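PDB 2W46: esterase D from Cellvibrio japonicus, which probably helps degrade plant cell walls by cleaving feruloyl esters, seen here as its carbohydrate-binding module, which binds calcium and glucuronate. Local coordinates for residues A[21-26]-A[34-39]; A[46-51]-A[113-118]; A[55-60]-A[105-110]; A[61-66]-A[127-132]. All coordinates share one frame; numbering follows the deposited sequence. Where two conformers were deposited one is given.

Interaction 1. Residues A[21-26]-A[34-39]; sequences GTIDNN and GFANTN. With NA (sodium ion), chain D; CA (calcium ion), chain C.
Asn-37 O is gripped by two donors, the backbone N of Thr-22 at 3.0 Å and water 1, while CA of Gly-21 turns a C-H against the same oxygen. Asn-37 N gives back to Thr-22 O at 2.8 Å, and a second hydrogen-bonded pair, Asp-24 with Phe-35, carries the antiparallel ladder toward the connecting loop. On the face shared by Thr-22, Asp-24 and Asn-37 runs a chain of polar bonds. Asn-37 ND2 donates to Asp-24 OD2 over 2.8 Å in a nearly straight line (178° at the hydrogen); the oxygen lies in the amide plane, but the amide comes from above the carboxylate, whose plane stands 87° to its own. Asp-24 OD1 accepts a hydrogen bond from Thr-22 OG1 at 2.7 Å, which steadies the carboxylate from its other end. With ND2 thus engaged, Asn-37 presents OD1 to the sodium ion at 2.2 Å; Thr-38 O and four waters complete the shell. Next along this face, the Phe-35 ring carries Asp-24 O over one face, 3.5 Å from CD2, and meets Asn-26 OD1 at its edge. A chi1 of 49°, with CG wedged between backbone N and carbonyl carbon, brings the ring against the 24-26 backbone. On the other face Ile-23 CD1 rests on Ala-36 CB at 4.0 Å. Gly-34 O binds the calcium ion together with Gln-10, Glu-11, Thr-31 and Asp-129. This is a beta hairpin reaching from that calcium to the second metal site, where Asn-37 also belongs to the glucuronate-binding site of the family 35 module.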
loop_
_atom_site.group_PDB
_atom_site.type_symbol
_atom_site.label_atom_id
_atom_site.label_comp_id
_atom_site.label_asym_id
_atom_site.label_seq_id
_atom_site.Cartn_x
_atom_site.Cartn_y
_atom_site.Cartn_z
ATOM N N GLY A 21 13.206 -0.959 -1.133
ATOM C CA GLY A 21 13.504 -1.957 -0.077
ATOM C C GLY A 21 13.438 -3.348 -0.698
ATOM O O GLY A 21 13.930 -3.562 -1.804
ATOM N N THR A 22 12.797 -4.288 -0.001
ATOM C CA THR A 22 12.739 -5.676 -0.463
ATOM C C THR A 22 11.363 -6.272 -0.254
ATOM O O THR A 22 10.528 -5.697 0.469
ATOM C CB THR A 22 13.739 -6.591 0.268
ATOM O OG1 THR A 22 13.563 -6.441 1.686
ATOM C CG2 THR A 22 15.176 -6.271 -0.157
ATOM N N ILE A 23 11.129 -7.406 -0.924
ATOM C CA ILE A 23 9.976 -8.249 -0.661
ATOM C C ILE A 23 10.476 -9.412 0.206
ATOM O O ILE A 23 11.359 -10.158 -0.212
ATOM C CB ILE A 23 9.328 -8.791 -1.943
ATOM C CG1 ILE A 23 8.883 -7.653 -2.863
ATOM C CG2 ILE A 23 8.120 -9.764 -1.627
ATOM C CD1 ILE A 23 7.851 -6.736 -2.238
ATOM N N ASP A 24 9.904 -9.539 1.401
ATOM C CA ASP A 24 10.387 -10.457 2.440
ATOM C C ASP A 24 9.257 -11.408 2.815
ATOM O O ASP A 24 8.097 -11.226 2.406
ATOM C CB ASP A 24 10.810 -9.710 3.709
ATOM C CG ASP A 24 12.076 -8.895 3.527
ATOM O OD1 ASP A 24 12.591 -8.857 2.407
ATOM O OD2 ASP A 24 12.535 -8.288 4.530
ATOM N N ASN A 25 9.618 -12.464 3.532
ATOM C CA ASN A 25 8.631 -13.487 3.905
ATOM C C ASN A 25 8.966 -14.132 5.249
ATOM O O ASN A 25 8.516 -15.256 5.535
ATOM C CB ASN A 25 8.488 -14.545 2.787
ATOM C CG ASN A 25 9.775 -15.351 2.534
ATOM O OD1 ASN A 25 9.793 -16.217 1.650
ATOM N ND2 ASN A 25 10.834 -15.084 3.310
ATOM N N ASN A 26 9.746 -13.412 6.066
ATOM C CA ASN A 26 10.393 -14.014 7.277
ATOM C C ASN A 26 9.642 -13.766 8.591
ATOM O O ASN A 26 10.166 -14.053 9.703
ATOM C CB ASN A 26 11.832 -13.491 7.433
ATOM C CG ASN A 26 11.884 -11.981 7.690
ATOM O OD1 ASN A 26 11.095 -11.232 7.166
ATOM N ND2 ASN A 26 12.803 -11.552 8.544
ATOM N N GLY A 34 4.601 -12.809 0.021
ATOM C CA GLY A 34 5.428 -12.010 0.931
ATOM C C GLY A 34 4.790 -10.735 1.432
ATOM O O GLY A 34 3.567 -10.660 1.613
ATOM N N PHE A 35 5.647 -9.766 1.722
ATOM C CA PHE A 35 5.211 -8.418 2.098
ATOM C C PHE A 35 6.338 -7.480 1.698
ATOM O O PHE A 35 7.515 -7.901 1.587
ATOM C CB PHE A 35 4.920 -8.325 3.618
ATOM C CG PHE A 35 6.031 -8.892 4.515
ATOM C CD1 PHE A 35 7.153 -8.119 4.884
ATOM C CD2 PHE A 35 5.939 -10.193 5.009
ATOM C CE1 PHE A 35 8.169 -8.677 5.741
ATOM C CE2 PHE A 35 6.914 -10.721 5.830
ATOM C CZ PHE A 35 8.033 -9.972 6.187
ATOM N N ALA A 36 6.013 -6.215 1.501
ATOM C CA ALA A 36 7.043 -5.213 1.212
ATOM C C ALA A 36 7.628 -4.679 2.510
ATOM O O ALA A 36 6.889 -4.289 3.421
ATOM C CB ALA A 36 6.440 -4.081 0.393
ATOM N N ASN A 37 8.961 -4.659 2.562
ATOM C CA ASN A 37 9.749 -4.159 3.680
ATOM C C ASN A 37 10.566 -2.977 3.152
ATOM O O ASN A 37 11.552 -3.176 2.472
ATOM C CB ASN A 37 10.684 -5.280 4.172
ATOM C CG ASN A 37 11.609 -4.842 5.289
ATOM O OD1 ASN A 37 11.534 -3.711 5.757
ATOM N ND2 ASN A 37 12.487 -5.737 5.730
ATOM N N THR A 38 10.149 -1.750 3.431
ATOM C CA THR A 38 10.853 -0.578 2.924
ATOM C C THR A 38 12.222 -0.367 3.566
ATOM O O THR A 38 12.452 -0.772 4.722
ATOM C CB THR A 38 10.031 0.724 3.122
ATOM O OG1 THR A 38 9.693 0.864 4.493
ATOM C CG2 THR A 38 8.737 0.698 2.293
ATOM N N ASN A 39 13.127 0.290 2.825
ATOM C CA ASN A 39 14.277 0.949 3.458
ATOM C C ASN A 39 13.807 1.783 4.664
ATOM O O ASN A 39 12.701 2.317 4.657
ATOM C CB ASN A 39 14.980 1.901 2.455
ATOM C CG ASN A 39 15.531 1.167 1.245
ATOM O OD1 ASN A 39 15.940 0.018 1.343
ATOM N ND2 ASN A 39 15.545 1.832 0.108
HETATM NA NA NA D . 11.382 -1.729 6.788
HETATM CA CA CA C . 1.425 -10.084 0.483
HETATM O O HOH W 1 14.231 -3.535 3.306
HETATM O O HOH W 2 8.920 -1.989 6.201
HETATM O O HOH W 3 10.897 0.527 7.163
HETATM O O HOH W 4 10.286 -3.036 8.700
HETATM O O HOH W 5 13.183 -1.942 8.135
#

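Interaction 2. Residues A[46-51]-A[113-118]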
loop_
_atom_site.group_PDB
_atom_site.type_symbol
_atom_site.label_atom_id
_atom_site.label_comp_id
_atom_site.label_asym_id
_atom_site.label_seq_id
_atom_site.Cartn_x
_atom_site.Cartn_y
_atom_site.Cartn_z
ATOM N N VAL A 46 6.046 2.013 -1.438
ATOM C CA VAL A 46 5.477 0.862 -2.127
ATOM C C VAL A 46 4.521 1.489 -3.144
ATOM O O VAL A 46 3.807 2.451 -2.813
ATOM C CB VAL A 46 4.711 -0.039 -1.166
ATOM C CG1 VAL A 46 4.179 -1.262 -1.897
ATOM C CG2 VAL A 46 5.656 -0.489 -0.012
ATOM N N VAL A 47 4.527 0.984 -4.375
ATOM C CA VAL A 47 3.793 1.643 -5.482
ATOM C C VAL A 47 2.998 0.582 -6.242
ATOM O O VAL A 47 3.506 -0.478 -6.547
ATOM C CB VAL A 47 4.792 2.372 -6.464
ATOM C CG1 VAL A 47 4.058 3.062 -7.630
ATOM C CG2 VAL A 47 5.655 3.351 -5.683
ATOM N N TRP A 48 1.737 0.884 -6.528
ATOM C CA TRP A 48 0.888 -0.022 -7.268
ATOM C C TRP A 48 0.266 0.778 -8.398
ATOM O O TRP A 48 0.344 2.023 -8.427
ATOM C CB TRP A 48 -0.260 -0.476 -6.390
ATOM C CG TRP A 48 0.083 -1.167 -5.076
ATOM C CD1 TRP A 48 0.195 -2.492 -4.878
ATOM C CD2 TRP A 48 0.235 -0.543 -3.790
ATOM N NE1 TRP A 48 0.434 -2.758 -3.528
ATOM C CE2 TRP A 48 0.472 -1.566 -2.854
ATOM C CE3 TRP A 48 0.212 0.790 -3.343
ATOM C CZ2 TRP A 48 0.650 -1.304 -1.500
ATOM C CZ3 TRP A 48 0.391 1.043 -1.987
ATOM C CH2 TRP A 48 0.614 0.012 -1.089
ATOM N N ALA A 49 -0.410 0.065 -9.305
ATOM C CA ALA A 49 -1.121 0.729 -10.381
ATOM C C ALA A 49 -2.468 0.066 -10.536
ATOM O O ALA A 49 -2.576 -1.158 -10.556
ATOM C CB ALA A 49 -0.362 0.701 -11.690
ATOM N N ILE A 50 -3.483 0.905 -10.677
ATOM C CA ILE A 50 -4.860 0.460 -10.799
ATOM C C ILE A 50 -5.518 1.169 -12.008
ATOM O O ILE A 50 -5.413 2.406 -12.157
ATOM C CB ILE A 50 -5.628 0.854 -9.507
ATOM C CG1 ILE A 50 -5.045 0.145 -8.275
ATOM C CG2 ILE A 50 -7.122 0.547 -9.615
ATOM C CD1 ILE A 50 -5.182 1.038 -7.045
ATOM N N ASP A 51 -6.210 0.388 -12.835
ATOM C CA ASP A 51 -7.037 0.944 -13.917
ATOM C C ASP A 51 -8.492 0.954 -13.425
ATOM O O ASP A 51 -8.998 -0.069 -12.973
ATOM C CB ASP A 51 -6.894 0.064 -15.186
ATOM C CG ASP A 51 -7.658 0.629 -16.364
ATOM O OD1 ASP A 51 -7.076 1.423 -17.130
ATOM O OD2 ASP A 51 -8.846 0.307 -16.483
ATOM N N ASN A 113 -4.049 4.838 -12.511
ATOM C CA ASN A 113 -3.899 5.514 -11.223
ATOM C C ASN A 113 -2.690 4.876 -10.574
ATOM O O ASN A 113 -2.771 3.721 -10.149
ATOM C CB ASN A 113 -5.099 5.270 -10.291
ATOM C CG ASN A 113 -6.358 6.005 -10.726
ATOM O OD1 ASN A 113 -6.667 7.095 -10.222
ATOM N ND2 ASN A 113 -7.108 5.392 -11.645
ATOM N N ILE A 114 -1.560 5.567 -10.609
ATOM C CA ILE A 114 -0.376 5.098 -9.873
ATOM C C ILE A 114 -0.539 5.547 -8.410
ATOM O O ILE A 114 -0.660 6.770 -8.119
ATOM C CB ILE A 114 0.950 5.661 -10.477
ATOM C CG1 ILE A 114 1.092 5.276 -11.967
ATOM C CG2 ILE A 114 2.173 5.214 -9.646
ATOM C CD1 ILE A 114 1.014 3.800 -12.176
ATOM N N VAL A 115 -0.592 4.566 -7.503
ATOM C CA VAL A 115 -0.795 4.807 -6.087
ATOM C C VAL A 115 0.541 4.565 -5.362
ATOM O O VAL A 115 1.033 3.443 -5.344
ATOM C CB VAL A 115 -1.912 3.880 -5.516
ATOM C CG1 VAL A 115 -2.065 4.034 -4.005
ATOM C CG2 VAL A 115 -3.279 4.116 -6.257
ATOM N N GLN A 116 1.099 5.617 -4.757
ATOM C CA GLN A 116 2.352 5.499 -3.983
ATOM C C GLN A 116 2.042 5.657 -2.520
ATOM O O GLN A 116 1.436 6.654 -2.128
ATOM C CB GLN A 116 3.326 6.612 -4.396
ATOM C CG GLN A 116 3.542 6.676 -5.915
ATOM C CD GLN A 116 4.937 7.207 -6.310
ATOM O OE1 GLN A 116 5.666 7.787 -5.467
ATOM N NE2 GLN A 116 5.313 7.019 -7.610
ATOM N N LEU A 117 2.432 4.678 -1.716
ATOM C CA LEU A 117 2.404 4.853 -0.267
ATOM C C LEU A 117 3.866 5.042 0.173
ATOM O O LEU A 117 4.688 4.145 -0.036
ATOM C CB LEU A 117 1.781 3.627 0.420
ATOM C CG LEU A 117 1.755 3.715 1.968
ATOM C CD1 LEU A 117 0.691 4.749 2.415
ATOM C CD2 LEU A 117 1.436 2.361 2.579
ATOM N N SER A 118 4.190 6.223 0.722
ATOM C CA SER A 118 5.566 6.601 1.113
ATOM C C SER A 118 5.681 6.860 2.616
ATOM O O SER A 118 4.768 7.404 3.213
ATOM C CB SER A 118 5.993 7.893 0.413
ATOM O OG SER A 118 6.070 7.744 -0.990
#
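Val-46, Trp-48 and Ile-50 form hydrogen-bonded pairs with Leu-117, Val-115 and Asn-113 in a regular antiparallel ladder, the short strand axes running 4.6 Å apart at 157°. Leu-117 N meets Val-46 O at 2.8 Å and Trp-48 N meets Val-115 O at 2.9 Å; at the far end the bond from Asn-113 N to Ile-50 O is bent and weak. Asn-113 ND2 adds a weak bond to that oxygen and also donates to Val-109 O. On the face of Trp-48 the indole lies alongside Leu-117, placed there by a chi1 of -58° that sets CG beside the backbone N. Its benzo edge does the touching: CZ3 meets Leu-117 CB at 3.8 Å, and CE3 meets the carbonyl oxygen of Val-115 near the ring plane. Ile-50 CD1 reaches obliquely to Val-115 CG2 at 3.7 Å. The opposite face is tighter. Ile-114 spreads its two branches over the neighbouring strand, CG2 on Val-47 CG1 at 3.5 Å and CD1 on Ala-49 CB at 3.4 Å, both closer than ordinary carbon contacts, while Val-47 CG2 lies along the Gln-116 stem. Trp-48 also meets the Phe-16 ring and packs on Ile-128 and Leu-131 of strand 127-134. The pair forms the middle of one sheet, its Trp-48 face filling the core of the beta-sandwich found in these carbohydrate-binding modules.

Interaction 3. Residues A[55-60]-A[105-110]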
loop_
_atom_site.group_PDB
_atom_site.type_symbol
_atom_site.label_atom_id
_atom_site.label_comp_id
_atom_site.label_asym_id
_atom_site.label_seq_id
_atom_site.Cartn_x
_atom_site.Cartn_y
_atom_site.Cartn_z
ATOM N N SER A 55 -14.221 7.240 -13.149
ATOM C CA SER A 55 -13.707 7.996 -11.984
ATOM C C SER A 55 -14.721 7.818 -10.880
ATOM O O SER A 55 -15.905 7.528 -11.164
ATOM C CB SER A 55 -13.537 9.470 -12.307
ATOM O OG SER A 55 -14.725 9.990 -12.858
ATOM N N GLY A 56 -14.299 7.967 -9.616
ATOM C CA GLY A 56 -15.262 7.767 -8.538
ATOM C C GLY A 56 -14.544 7.366 -7.276
ATOM O O GLY A 56 -13.336 7.025 -7.319
ATOM N N ARG A 57 -15.270 7.409 -6.162
ATOM C CA ARG A 57 -14.636 7.124 -4.848
ATOM C C ARG A 57 -14.348 5.643 -4.706
ATOM O O ARG A 57 -15.193 4.814 -5.031
ATOM C CB ARG A 57 -15.529 7.554 -3.672
ATOM C CG ARG A 57 -15.845 9.032 -3.584
ATOM C CD ARG A 57 -14.665 9.829 -3.091
ATOM N NE ARG A 57 -14.465 9.787 -1.643
ATOM C CZ ARG A 57 -13.496 10.468 -1.049
ATOM N NH1 ARG A 57 -12.668 11.165 -1.797
ATOM N NH2 ARG A 57 -13.331 10.437 0.263
ATOM N N ARG A 58 -13.171 5.320 -4.175
ATOM C CA ARG A 58 -12.818 3.950 -3.820
ATOM C C ARG A 58 -12.413 3.887 -2.346
ATOM O O ARG A 58 -11.935 4.889 -1.800
ATOM C CB ARG A 58 -11.636 3.476 -4.682
ATOM C CG ARG A 58 -12.055 2.750 -5.948
ATOM C CD ARG A 58 -12.568 3.738 -7.009
ATOM N NE ARG A 58 -12.955 3.010 -8.221
ATOM C CZ ARG A 58 -13.279 3.610 -9.368
ATOM N NH1 ARG A 58 -13.193 4.947 -9.467
ATOM N NH2 ARG A 58 -13.675 2.871 -10.422
ATOM N N THR A 59 -12.581 2.721 -1.728
ATOM C CA THR A 59 -12.049 2.466 -0.403
ATOM C C THR A 59 -10.804 1.602 -0.551
ATOM O O THR A 59 -10.863 0.507 -1.148
ATOM C CB THR A 59 -13.094 1.797 0.531
ATOM O OG1 THR A 59 -14.278 2.643 0.630
ATOM C CG2 THR A 59 -12.473 1.563 1.980
ATOM N N LEU A 60 -9.686 2.101 -0.042
ATOM C CA LEU A 60 -8.430 1.364 -0.069
ATOM C C LEU A 60 -8.202 0.764 1.303
ATOM O O LEU A 60 -8.377 1.439 2.325
ATOM C CB LEU A 60 -7.237 2.271 -0.431
ATOM C CG LEU A 60 -7.272 3.128 -1.698
ATOM C CD1 LEU A 60 -5.878 3.781 -1.963
ATOM C CD2 LEU A 60 -7.778 2.311 -2.898
ATOM N N ASP A 105 -10.586 6.339 2.145
ATOM C CA ASP A 105 -11.323 6.559 0.894
ATOM C C ASP A 105 -10.568 7.586 0.077
ATOM O O ASP A 105 -10.039 8.557 0.632
ATOM C CB ASP A 105 -12.723 7.075 1.165
ATOM C CG ASP A 105 -13.594 6.065 1.846
ATOM O OD1 ASP A 105 -13.222 4.878 1.984
ATOM O OD2 ASP A 105 -14.686 6.477 2.264
ATOM N N VAL A 106 -10.537 7.376 -1.239
ATOM C CA VAL A 106 -9.820 8.205 -2.159
ATOM C C VAL A 106 -10.694 8.371 -3.399
ATOM O O VAL A 106 -11.631 7.599 -3.613
ATOM C CB VAL A 106 -8.474 7.562 -2.578
ATOM C CG1 VAL A 106 -7.542 7.319 -1.343
ATOM C CG2 VAL A 106 -8.694 6.254 -3.382
ATOM N N ASP A 107 -10.366 9.346 -4.231
ATOM C CA ASP A 107 -10.951 9.384 -5.589
ATOM C C ASP A 107 -9.948 8.792 -6.543
ATOM O O ASP A 107 -8.771 9.152 -6.488
ATOM C CB ASP A 107 -11.257 10.817 -5.979
ATOM C CG ASP A 107 -12.529 11.317 -5.336
ATOM O OD1 ASP A 107 -13.638 10.926 -5.784
ATOM O OD2 ASP A 107 -12.416 12.088 -4.392
ATOM N N LEU A 108 -10.406 7.882 -7.397
ATOM C CA LEU A 108 -9.612 7.447 -8.540
ATOM C C LEU A 108 -10.167 8.096 -9.803
ATOM O O LEU A 108 -11.380 8.321 -9.938
ATOM C CB LEU A 108 -9.614 5.919 -8.685
ATOM C CG LEU A 108 -9.045 5.093 -7.514
ATOM C CD1 LEU A 108 -9.028 3.614 -7.928
ATOM C CD2 LEU A 108 -7.643 5.559 -7.143
ATOM N N VAL A 109 -9.271 8.409 -10.720
ATOM C CA VAL A 109 -9.650 8.910 -12.065
ATOM C C VAL A 109 -9.911 7.744 -13.029
ATOM O O VAL A 109 -9.392 6.645 -12.830
ATOM C CB VAL A 109 -8.543 9.850 -12.619
ATOM C CG1 VAL A 109 -8.191 10.925 -11.589
ATOM C CG2 VAL A 109 -7.265 9.061 -12.993
ATOM N N GLN A 110 -10.734 7.971 -14.065
ATOM C CA GLN A 110 -10.935 6.948 -15.099
ATOM C C GLN A 110 -9.563 6.688 -15.732
ATOM O O GLN A 110 -8.803 7.632 -15.994
ATOM C CB GLN A 110 -11.946 7.374 -16.193
ATOM C CG GLN A 110 -12.336 6.209 -17.082
ATOM C CD GLN A 110 -13.343 6.528 -18.214
ATOM O OE1 GLN A 110 -13.776 7.661 -18.394
ATOM N NE2 GLN A 110 -13.668 5.509 -19.010
HETATM O O HOH W 6 -15.461 8.475 -15.516
HETATM O O HOH W 7 -14.412 9.733 2.957
HETATM O O HOH W 8 -16.161 8.250 0.003
#
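At one margin of the four-stranded sheet, the outermost strand 99-108 pairs antiparallel with strand 56-65, and Arg-57 bridges it across the surface. The Arg-57 chain, bent at chi2 and chi3, curls back over strand 99-108. Its NH1 makes a salt bridge to Asp-107 OD2 at 2.8 Å, with the oxygen in the guanidinium plane but NH1 well above the carboxylate. One guanidinium face lies over the backbone of Asp-105 and Val-106; at its edge water 8 links NE to Asp-105 OD2, and water 7, on NH2, reaches that oxygen only weakly. The other carboxylate oxygen, Asp-105 OD1, accepts from Thr-59 OG1 at 2.8 Å, their side chains lying side by side. On the inner face Leu-60 crosses Val-106 at about a right angle, CG to CG2 3.8 Å, and the Arg-58 stem crosses Leu-108, CD to CD1, at 3.7 Å. Arg-58 NH1 then returns to Gly-56 O at 3.0 Å, which Leu-108 N reaches from the opposite face of the carbonyl; NE of Arg-58 bonds to Gly-135 O. This is the edge pair of one sheet of the beta-sandwich module, salt-bridged on its Arg-57 face, with Leu-60, Val-106 and Leu-108 on the other.

Interaction 4. Residues A[61-66]-A[127-132]. With CA (calcium ion), chain C.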
loop_
_atom_site.group_PDB
_atom_site.type_symbol
_atom_site.label_atom_id
_atom_site.label_comp_id
_atom_site.label_asym_id
_atom_site.label_seq_id
_atom_site.Cartn_x
_atom_site.Cartn_y
_atom_site.Cartn_z
ATOM N N THR A 61 -7.815 -0.506 1.327
ATOM C CA THR A 61 -7.480 -1.157 2.572
ATOM C C THR A 61 -6.038 -1.679 2.493
ATOM O O THR A 61 -5.689 -2.475 1.586
ATOM C CB THR A 61 -8.401 -2.342 2.827
ATOM O OG1 THR A 61 -9.754 -1.905 2.800
ATOM C CG2 THR A 61 -8.114 -2.989 4.219
ATOM N N ILE A 62 -5.219 -1.244 3.449
ATOM C CA ILE A 62 -3.804 -1.594 3.440
ATOM C C ILE A 62 -3.598 -2.526 4.623
ATOM O O ILE A 62 -3.799 -2.118 5.763
ATOM C CB ILE A 62 -2.889 -0.334 3.638
ATOM C CG1 ILE A 62 -3.034 0.633 2.449
ATOM C CG2 ILE A 62 -1.387 -0.765 3.815
ATOM C CD1 ILE A 62 -2.771 2.081 2.858
ATOM N N ARG A 63 -3.165 -3.749 4.366
ATOM C CA ARG A 63 -2.895 -4.671 5.458
ATOM C C ARG A 63 -1.413 -4.558 5.798
ATOM O O ARG A 63 -0.551 -4.563 4.888
ATOM C CB ARG A 63 -3.259 -6.083 5.027
ATOM C CG ARG A 63 -3.175 -7.114 6.143
ATOM C CD ARG A 63 -3.966 -8.423 5.775
ATOM N NE ARG A 63 -3.988 -9.368 6.900
ATOM C CZ ARG A 63 -3.051 -10.291 7.142
ATOM N NH1 ARG A 63 -2.022 -10.451 6.323
ATOM N NH2 ARG A 63 -3.162 -11.080 8.219
ATOM N N TYR A 64 -1.093 -4.451 7.085
ATOM C CA TYR A 64 0.307 -4.082 7.446
ATOM C C TYR A 64 0.711 -4.656 8.811
ATOM O O TYR A 64 -0.157 -4.965 9.629
ATOM C CB TYR A 64 0.457 -2.516 7.458
ATOM C CG TYR A 64 -0.263 -1.852 8.609
ATOM C CD1 TYR A 64 0.410 -1.556 9.786
ATOM C CD2 TYR A 64 -1.650 -1.582 8.554
ATOM C CE1 TYR A 64 -0.250 -1.001 10.888
ATOM C CE2 TYR A 64 -2.311 -1.023 9.643
ATOM C CZ TYR A 64 -1.588 -0.705 10.800
ATOM O OH TYR A 64 -2.191 -0.151 11.906
ATOM N N ALA A 65 2.024 -4.826 9.048
ATOM C CA ALA A 65 2.517 -5.174 10.388
ATOM C C ALA A 65 3.485 -4.107 10.833
ATOM O O ALA A 65 4.277 -3.631 10.026
ATOM C CB ALA A 65 3.200 -6.577 10.406
ATOM N N ASN A 66 3.412 -3.718 12.117
ATOM C CA ASN A 66 4.332 -2.722 12.663
ATOM C C ASN A 66 4.833 -3.194 13.998
ATOM O O ASN A 66 4.226 -2.934 15.011
ATOM C CB ASN A 66 3.672 -1.356 12.792
ATOM C CG ASN A 66 4.666 -0.248 13.152
ATOM O OD1 ASN A 66 5.871 -0.499 13.355
ATOM N ND2 ASN A 66 4.165 0.980 13.230
ATOM N N ASN A 127 5.721 -2.978 7.536
ATOM C CA ASN A 127 5.705 -3.983 6.466
ATOM C C ASN A 127 4.326 -4.027 5.813
ATOM O O ASN A 127 3.291 -4.066 6.509
ATOM C CB ASN A 127 6.074 -5.355 7.034
ATOM C CG ASN A 127 7.529 -5.406 7.559
ATOM O OD1 ASN A 127 7.898 -6.293 8.369
ATOM N ND2 ASN A 127 8.373 -4.477 7.079
ATOM N N ILE A 128 4.295 -4.038 4.491
ATOM C CA ILE A 128 3.012 -3.878 3.795
ATOM C C ILE A 128 2.665 -5.181 3.079
ATOM O O ILE A 128 3.366 -5.596 2.159
ATOM C CB ILE A 128 3.043 -2.713 2.744
ATOM C CG1 ILE A 128 3.456 -1.339 3.362
ATOM C CG2 ILE A 128 1.732 -2.654 2.014
ATOM C CD1 ILE A 128 2.589 -0.845 4.484
ATOM N N ASP A 129 1.606 -5.840 3.543
ATOM C CA ASP A 129 1.208 -7.148 2.991
ATOM C C ASP A 129 0.479 -7.023 1.641
ATOM O O ASP A 129 0.759 -7.765 0.684
ATOM C CB ASP A 129 0.289 -7.858 3.992
ATOM C CG ASP A 129 -0.175 -9.247 3.500
ATOM O OD1 ASP A 129 0.604 -9.968 2.835
ATOM O OD2 ASP A 129 -1.301 -9.643 3.832
ATOM N N SER A 130 -0.496 -6.122 1.572
ATOM C CA SER A 130 -1.376 -6.069 0.391
ATOM C C SER A 130 -2.146 -4.737 0.343
ATOM O O SER A 130 -2.232 -4.006 1.361
ATOM C CB SER A 130 -2.363 -7.234 0.454
ATOM O OG SER A 130 -3.177 -7.176 1.643
ATOM N N LEU A 131 -2.673 -4.422 -0.844
ATOM C CA LEU A 131 -3.618 -3.313 -1.026
ATOM C C LEU A 131 -4.904 -3.887 -1.619
ATOM O O LEU A 131 -4.860 -4.599 -2.623
ATOM C CB LEU A 131 -3.066 -2.257 -2.002
ATOM C CG LEU A 131 -4.015 -1.105 -2.343
ATOM C CD1 LEU A 131 -4.259 -0.233 -1.107
ATOM C CD2 LEU A 131 -3.402 -0.231 -3.484
ATOM N N SER A 132 -6.035 -3.570 -0.995
ATOM C CA SER A 132 -7.334 -3.963 -1.509
ATOM C C SER A 132 -8.111 -2.707 -1.927
ATOM O O SER A 132 -8.059 -1.698 -1.258
ATOM C CB SER A 132 -8.096 -4.717 -0.428
ATOM O OG SER A 132 -9.301 -5.212 -0.971
HETATM CA CA CA C . 1.425 -10.084 0.483
HETATM O O HOH W 9 -10.877 -1.775 0.326
HETATM O O HOH W 10 -5.413 -5.281 1.922
#
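Arg-63 leaves its strand with CB 3.6 Å from Ser-130 OG, then runs extended alongside Asp-129. CG passes the Asp-129 CB, and CD comes to 3.5 Å from Asp-129 OD2. At the tip NH1 closes a salt bridge with that same OD2 at 2.7 Å; the oxygen sits at the edge of the guanidinium, close to its plane, whereas NH1 approaches from above the carboxylate, the planes standing 68° apart. NH1 also donates to Gly-29 O. Setting CG opposite the backbone N (chi1 -173°) and keeping the chain extended as far as NE together lay it along its acidic neighbour. A beta bulge places both Asp-129 and Ser-130 opposite Arg-63, whose O accepts from Asp-129 N and whose N donates to Ser-130 O. The backbone turns to near-helical angles at Asp-129, which probably helps its O and OD1 reach the calcium ion together, at 2.4 and 2.5 Å. OD1 thus serves the metal while OD2 holds the arginine; this second-shell charge probably helps orient the carboxylate. On the core face of the sheet Ile-128 CD1 touches Ile-62 CG2 and Tyr-64 CB, both at 4.0 Å, and Ile-62 CG1 meets Leu-131 CD1. Beyond the bulge Ala-65 N bonds to Asn-127 O at 2.9 Å; Asn-127 itself belongs to the glucuronate-binding site, unoccupied here. At the other end water 10 bridges Thr-61 O and Ser-130 OG.

From the N terminus, interaction 1 closes first: a short hairpin, complete before the others open. The chain then enters 46-51, whose loop shuts only at 113-118. Interaction 3 begins and ends within that span, pairing 55-60 with 105-110. Interaction 4 starts inside both, on the same strand as 55-60, and ends after both at 127-132, so it crosses interactions 2 and 3. Interactions 3 and 4 build one sheet of the sandwich and interaction 2 the other; Trp-48 against Leu-131 joins them across the core. Interaction 1 is tied to interaction 4 through Ala-36 and Ile-128 and the shared calcium, and Val-46 of interaction 2 packs against Ala-36.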